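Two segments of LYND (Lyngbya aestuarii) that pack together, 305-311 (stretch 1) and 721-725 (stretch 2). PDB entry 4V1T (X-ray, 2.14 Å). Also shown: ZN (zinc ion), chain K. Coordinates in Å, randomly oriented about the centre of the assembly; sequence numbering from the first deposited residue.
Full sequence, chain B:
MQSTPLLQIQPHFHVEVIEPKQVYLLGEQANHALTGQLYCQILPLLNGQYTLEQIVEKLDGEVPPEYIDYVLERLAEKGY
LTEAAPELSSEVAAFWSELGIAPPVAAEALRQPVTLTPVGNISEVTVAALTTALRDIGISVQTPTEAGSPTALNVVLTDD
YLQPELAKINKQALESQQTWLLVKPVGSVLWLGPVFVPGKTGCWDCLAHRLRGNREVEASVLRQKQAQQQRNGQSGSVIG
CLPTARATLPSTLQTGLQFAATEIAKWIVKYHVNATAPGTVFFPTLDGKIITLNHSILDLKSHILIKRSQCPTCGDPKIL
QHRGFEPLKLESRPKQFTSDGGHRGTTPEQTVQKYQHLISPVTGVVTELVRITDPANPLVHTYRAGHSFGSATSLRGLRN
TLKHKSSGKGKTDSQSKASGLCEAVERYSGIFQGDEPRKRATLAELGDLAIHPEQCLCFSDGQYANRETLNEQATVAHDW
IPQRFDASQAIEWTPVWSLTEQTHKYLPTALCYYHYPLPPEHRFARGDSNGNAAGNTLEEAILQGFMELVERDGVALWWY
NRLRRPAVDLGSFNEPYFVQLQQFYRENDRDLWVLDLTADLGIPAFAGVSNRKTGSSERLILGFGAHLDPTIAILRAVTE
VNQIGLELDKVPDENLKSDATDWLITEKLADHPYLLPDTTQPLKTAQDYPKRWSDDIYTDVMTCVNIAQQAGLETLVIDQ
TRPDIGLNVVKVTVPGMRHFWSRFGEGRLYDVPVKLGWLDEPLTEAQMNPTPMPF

Stretch 1, residues 305-311: LIKRSQC
Stretch 2 721-725: TRPDI

Two loop segments of one chain, at least 412 residues apart wherever they touch, meet around the carboxylate of Asp724. Together they bury 278 Å². The nearest CA atoms across the stretches are those of Arg308 and Asp724, 5.0 Å apart. The CA path from 721 to 725 runs roughly antiparallel to that from 305 to 311.

Stretch 1 runs extended from Leu305 to Arg308, with phi from -92° to -74° and psi between 114° and 132°. It then folds into a type I beta turn from Arg308 to Cys311, closed by Cys311 N to Arg308 O at 3.2 Å. Cys311, the last residue of the turn (chi1 t), binds the zinc ion through SG at 2.3 Å. In stretch 2, residues 723-725 have helical phi/psi without the regular bonds, and Ile725 N donates to Arg722 O at 2.9 Å.

Asp724 has the largest covered area, 95 Å². Its CA-to-CB bond points toward stretch 1, with chi1 p and chi2 -32°. Its two acceptor oxygens serve different side chains, one charged and one neutral. OD2 accepts from Arg308 NE at 2.9 Å, a salt bridge at the guanidinium edge. OD1 accepts from Gln310 NE2 at 3.0 Å. Water 1 reinforces the ion pair, accepting from Arg308 NH2 and donating to Asp724 OD2, both at 2.8 Å. The CA-to-CB bond of Arg308 points sideways; chi1 m, chi2 t, chi3 p and chi4 -124° bring NE to OD2.

Stretch 2 covers 54 Å² of Gln310. It is the third residue of the turn, with its CA-to-CB bond toward stretch 2. Chi1 p, chi2 m and chi3 44° carry NE2 to the carboxylate. Water 2 accepts from Gln310 NE2 at 3.0 Å and Arg722 NH1 at 3.1 Å. Gln310 OE1 is buried without a partner.

Pro723 (44 Å²) adds a compact apolar surface, its CD 3.5 Å from Gln310 NE2. Ile306 (chi1 m, chi2 p) supplies another, with CG2 3.9 Å from Asp724 CB.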

ATOM      1  N   LEU B 305      -9.433   8.381 -13.765  1.00 44.90           N
ATOM      2  CA  LEU B 305      -9.484   9.515 -14.674  1.00 39.63           C
ATOM      3  C   LEU B 305     -10.166  10.704 -14.011  1.00 37.81           C
ATOM      4  O   LEU B 305     -11.358  10.661 -13.718  1.00 40.80           O
ATOM      5  CB  LEU B 305     -10.228   9.147 -15.962  1.00 42.51           C
ATOM      6  CG  LEU B 305     -10.497  10.313 -16.919  1.00 47.60           C
ATOM      7  CD1 LEU B 305      -9.184  10.921 -17.405  1.00 52.06           C
ATOM      8  CD2 LEU B 305     -11.348   9.859 -18.097  1.00 55.02           C
ATOM      9  N   ILE B 306      -9.405  11.768 -13.793  1.00 47.71           N
ATOM     10  CA  ILE B 306      -9.957  12.990 -13.238  1.00 53.74           C
ATOM     11  C   ILE B 306     -10.538  13.833 -14.368  1.00 42.95           C
ATOM     12  O   ILE B 306      -9.901  14.038 -15.385  1.00 43.36           O
ATOM     13  CB  ILE B 306      -8.893  13.800 -12.463  1.00 54.49           C
ATOM     14  CG1 ILE B 306      -8.583  13.135 -11.120  1.00 55.65           C
ATOM     15  CG2 ILE B 306      -9.385  15.225 -12.176  1.00 53.71           C
ATOM     16  CD1 ILE B 306      -7.681  11.936 -11.214  1.00 71.14           C
ATOM     17  N   LYS B 307     -11.756  14.308 -14.181  1.00 49.05           N
ATOM     18  CA  LYS B 307     -12.353  15.262 -15.105  1.00 41.47           C
ATOM     19  C   LYS B 307     -11.688  16.614 -14.881  1.00 46.90           C
ATOM     20  O   LYS B 307     -11.817  17.205 -13.817  1.00 57.65           O
ATOM     21  CB  LYS B 307     -13.861  15.351 -14.879  1.00 38.56           C
ATOM     22  CG  LYS B 307     -14.561  16.436 -15.686  1.00 46.48           C
ATOM     23  CD  LYS B 307     -16.052  16.434 -15.399  1.00 58.96           C
ATOM     24  CE  LYS B 307     -16.625  17.840 -15.291  1.00 65.68           C
ATOM     25  NZ  LYS B 307     -17.159  18.324 -16.584  1.00 58.44           N
ATOM     26  N   ARG B 308     -10.969  17.089 -15.891  1.00 50.17           N
ATOM     27  CA  ARG B 308     -10.234  18.345 -15.784  1.00 49.84           C
ATOM     28  C   ARG B 308     -11.174  19.519 -15.987  1.00 39.59           C
ATOM     29  O   ARG B 308     -11.807  19.647 -17.035  1.00 42.98           O
ATOM     30  CB  ARG B 308      -9.084  18.389 -16.800  1.00 49.14           C
ATOM     31  CG  ARG B 308      -8.200  17.147 -16.761  1.00 42.14           C
ATOM     32  CD  ARG B 308      -7.055  17.232 -17.758  1.00 44.18           C
ATOM     33  NE  ARG B 308      -6.127  18.316 -17.423  1.00 42.32           N
ATOM     34  CZ  ARG B 308      -5.787  19.318 -18.232  1.00 54.14           C
ATOM     35  NH1 ARG B 308      -6.282  19.407 -19.458  1.00 50.01           N
ATOM     36  NH2 ARG B 308      -4.928  20.238 -17.809  1.00 48.71           N
ATOM     37  N   SER B 309     -11.263  20.384 -14.987  1.00 44.49           N
ATOM     38  CA  SER B 309     -12.155  21.551 -15.055  1.00 47.53           C
ATOM     39  C   SER B 309     -11.736  22.515 -16.153  1.00 53.28           C
ATOM     40  O   SER B 309     -12.575  23.226 -16.706  1.00 51.81           O
ATOM     41  CB  SER B 309     -12.179  22.295 -13.720  1.00 51.54           C
ATOM     42  OG  SER B 309     -12.310  21.388 -12.640  1.00 72.55           O
ATOM     43  N   GLN B 310     -10.440  22.529 -16.462  1.00 46.70           N
ATOM     44  CA  GLN B 310      -9.885  23.429 -17.455  1.00 53.09           C
ATOM     45  C   GLN B 310      -9.709  22.754 -18.809  1.00 60.84           C
ATOM     46  O   GLN B 310      -8.952  23.227 -19.648  1.00 74.44           O
ATOM     47  CB  GLN B 310      -8.548  24.006 -16.965  1.00 43.38           C
ATOM     48  CG  GLN B 310      -7.357  23.054 -16.975  1.00 40.41           C
ATOM     49  CD  GLN B 310      -7.269  22.192 -15.736  1.00 45.80           C
ATOM     50  OE1 GLN B 310      -8.268  21.642 -15.265  1.00 50.83           O
ATOM     51  NE2 GLN B 310      -6.062  22.059 -15.198  1.00 43.59           N
ATOM     52  N   CYS B 311     -10.418  21.655 -19.030  1.00 62.94           N
ATOM     53  CA  CYS B 311     -10.290  20.932 -20.285  1.00 55.16           C
ATOM     54  C   CYS B 311     -10.727  21.801 -21.459  1.00 47.65           C
ATOM     55  O   CYS B 311     -11.838  22.336 -21.447  1.00 52.61           O
ATOM     56  CB  CYS B 311     -11.124  19.656 -20.265  1.00 45.66           C
ATOM     57  SG  CYS B 311     -11.019  18.712 -21.803  1.00 57.32           S
ATOM     58  N   THR B 721      -1.025  26.062  -9.215  1.00 46.49           N
ATOM     59  CA  THR B 721      -1.959  24.999  -8.837  1.00 41.32           C
ATOM     60  C   THR B 721      -2.908  24.663  -9.983  1.00 41.08           C
ATOM     61  O   THR B 721      -3.599  25.538 -10.520  1.00 43.19           O
ATOM     62  CB  THR B 721      -2.784  25.409  -7.611  1.00 47.25           C
ATOM     63  OG1 THR B 721      -1.906  25.723  -6.521  1.00 41.92           O
ATOM     64  CG2 THR B 721      -3.730  24.290  -7.193  1.00 44.19           C
ATOM     65  N   ARG B 722      -2.945  23.387 -10.352  1.00 41.87           N
ATOM     66  CA  ARG B 722      -3.854  22.916 -11.392  1.00 48.74           C
ATOM     67  C   ARG B 722      -5.073  22.295 -10.715  1.00 46.98           C
ATOM     68  O   ARG B 722      -4.913  21.443  -9.848  1.00 48.50           O
ATOM     69  CB  ARG B 722      -3.155  21.900 -12.288  1.00 41.61           C
ATOM     70  CG  ARG B 722      -1.767  22.329 -12.755  1.00 42.00           C
ATOM     71  CD  ARG B 722      -1.828  23.404 -13.829  1.00 47.96           C
ATOM     72  NE  ARG B 722      -0.507  23.967 -14.124  1.00 47.30           N
ATOM     73  CZ  ARG B 722      -0.223  24.704 -15.195  1.00 50.05           C
ATOM     74  NH1 ARG B 722      -1.158  24.975 -16.105  1.00 46.65           N
ATOM     75  NH2 ARG B 722       1.001  25.169 -15.369  1.00 47.26           N
ATOM     76  N   PRO B 723      -6.298  22.727 -11.090  1.00 49.34           N
ATOM     77  CA  PRO B 723      -7.493  22.240 -10.381  1.00 55.41           C
ATOM     78  C   PRO B 723      -7.693  20.731 -10.456  1.00 49.05           C
ATOM     79  O   PRO B 723      -8.263  20.152  -9.539  1.00 53.12           O
ATOM     80  CB  PRO B 723      -8.648  22.948 -11.100  1.00 58.23           C
ATOM     81  CG  PRO B 723      -8.034  24.113 -11.775  1.00 61.46           C
ATOM     82  CD  PRO B 723      -6.649  23.691 -12.143  1.00 50.13           C
ATOM     83  N   ASP B 724      -7.254  20.112 -11.545  1.00 51.53           N
ATOM     84  CA  ASP B 724      -7.350  18.662 -11.707  1.00 50.33           C
ATOM     85  C   ASP B 724      -6.304  17.919 -10.860  1.00 50.21           C
ATOM     86  O   ASP B 724      -6.366  16.695 -10.719  1.00 46.18           O
ATOM     87  CB  ASP B 724      -7.194  18.281 -13.189  1.00 55.19           C
ATOM     88  CG  ASP B 724      -5.873  18.749 -13.784  1.00 44.47           C
ATOM     89  OD1 ASP B 724      -5.369  19.806 -13.355  1.00 42.48           O
ATOM     90  OD2 ASP B 724      -5.350  18.063 -14.684  1.00 48.99           O
ATOM     91  N   ILE B 725      -5.347  18.662 -10.314  1.00 46.97           N
ATOM     92  CA  ILE B 725      -4.327  18.108  -9.423  1.00 49.54           C
ATOM     93  C   ILE B 725      -4.735  18.274  -7.965  1.00 49.47           C
ATOM     94  O   ILE B 725      -4.697  17.315  -7.191  1.00 49.29           O
ATOM     95  CB  ILE B 725      -2.967  18.798  -9.641  1.00 55.14           C
ATOM     96  CG1 ILE B 725      -2.460  18.540 -11.062  1.00 52.72           C
ATOM     97  CG2 ILE B 725      -1.940  18.335  -8.614  1.00 49.65           C
ATOM     98  CD1 ILE B 725      -2.164  17.085 -11.369  1.00 48.37           C
TER
HETATM   99 ZN    ZN K 776     -12.320  17.005 -20.910  1.00138.08          ZN
HETATM  100  O   HOH W   1      -3.321  19.852 -15.573  1.00 56.94           O
HETATM  101  O   HOH W   2      -3.956  23.652 -16.527  1.00 45.07           O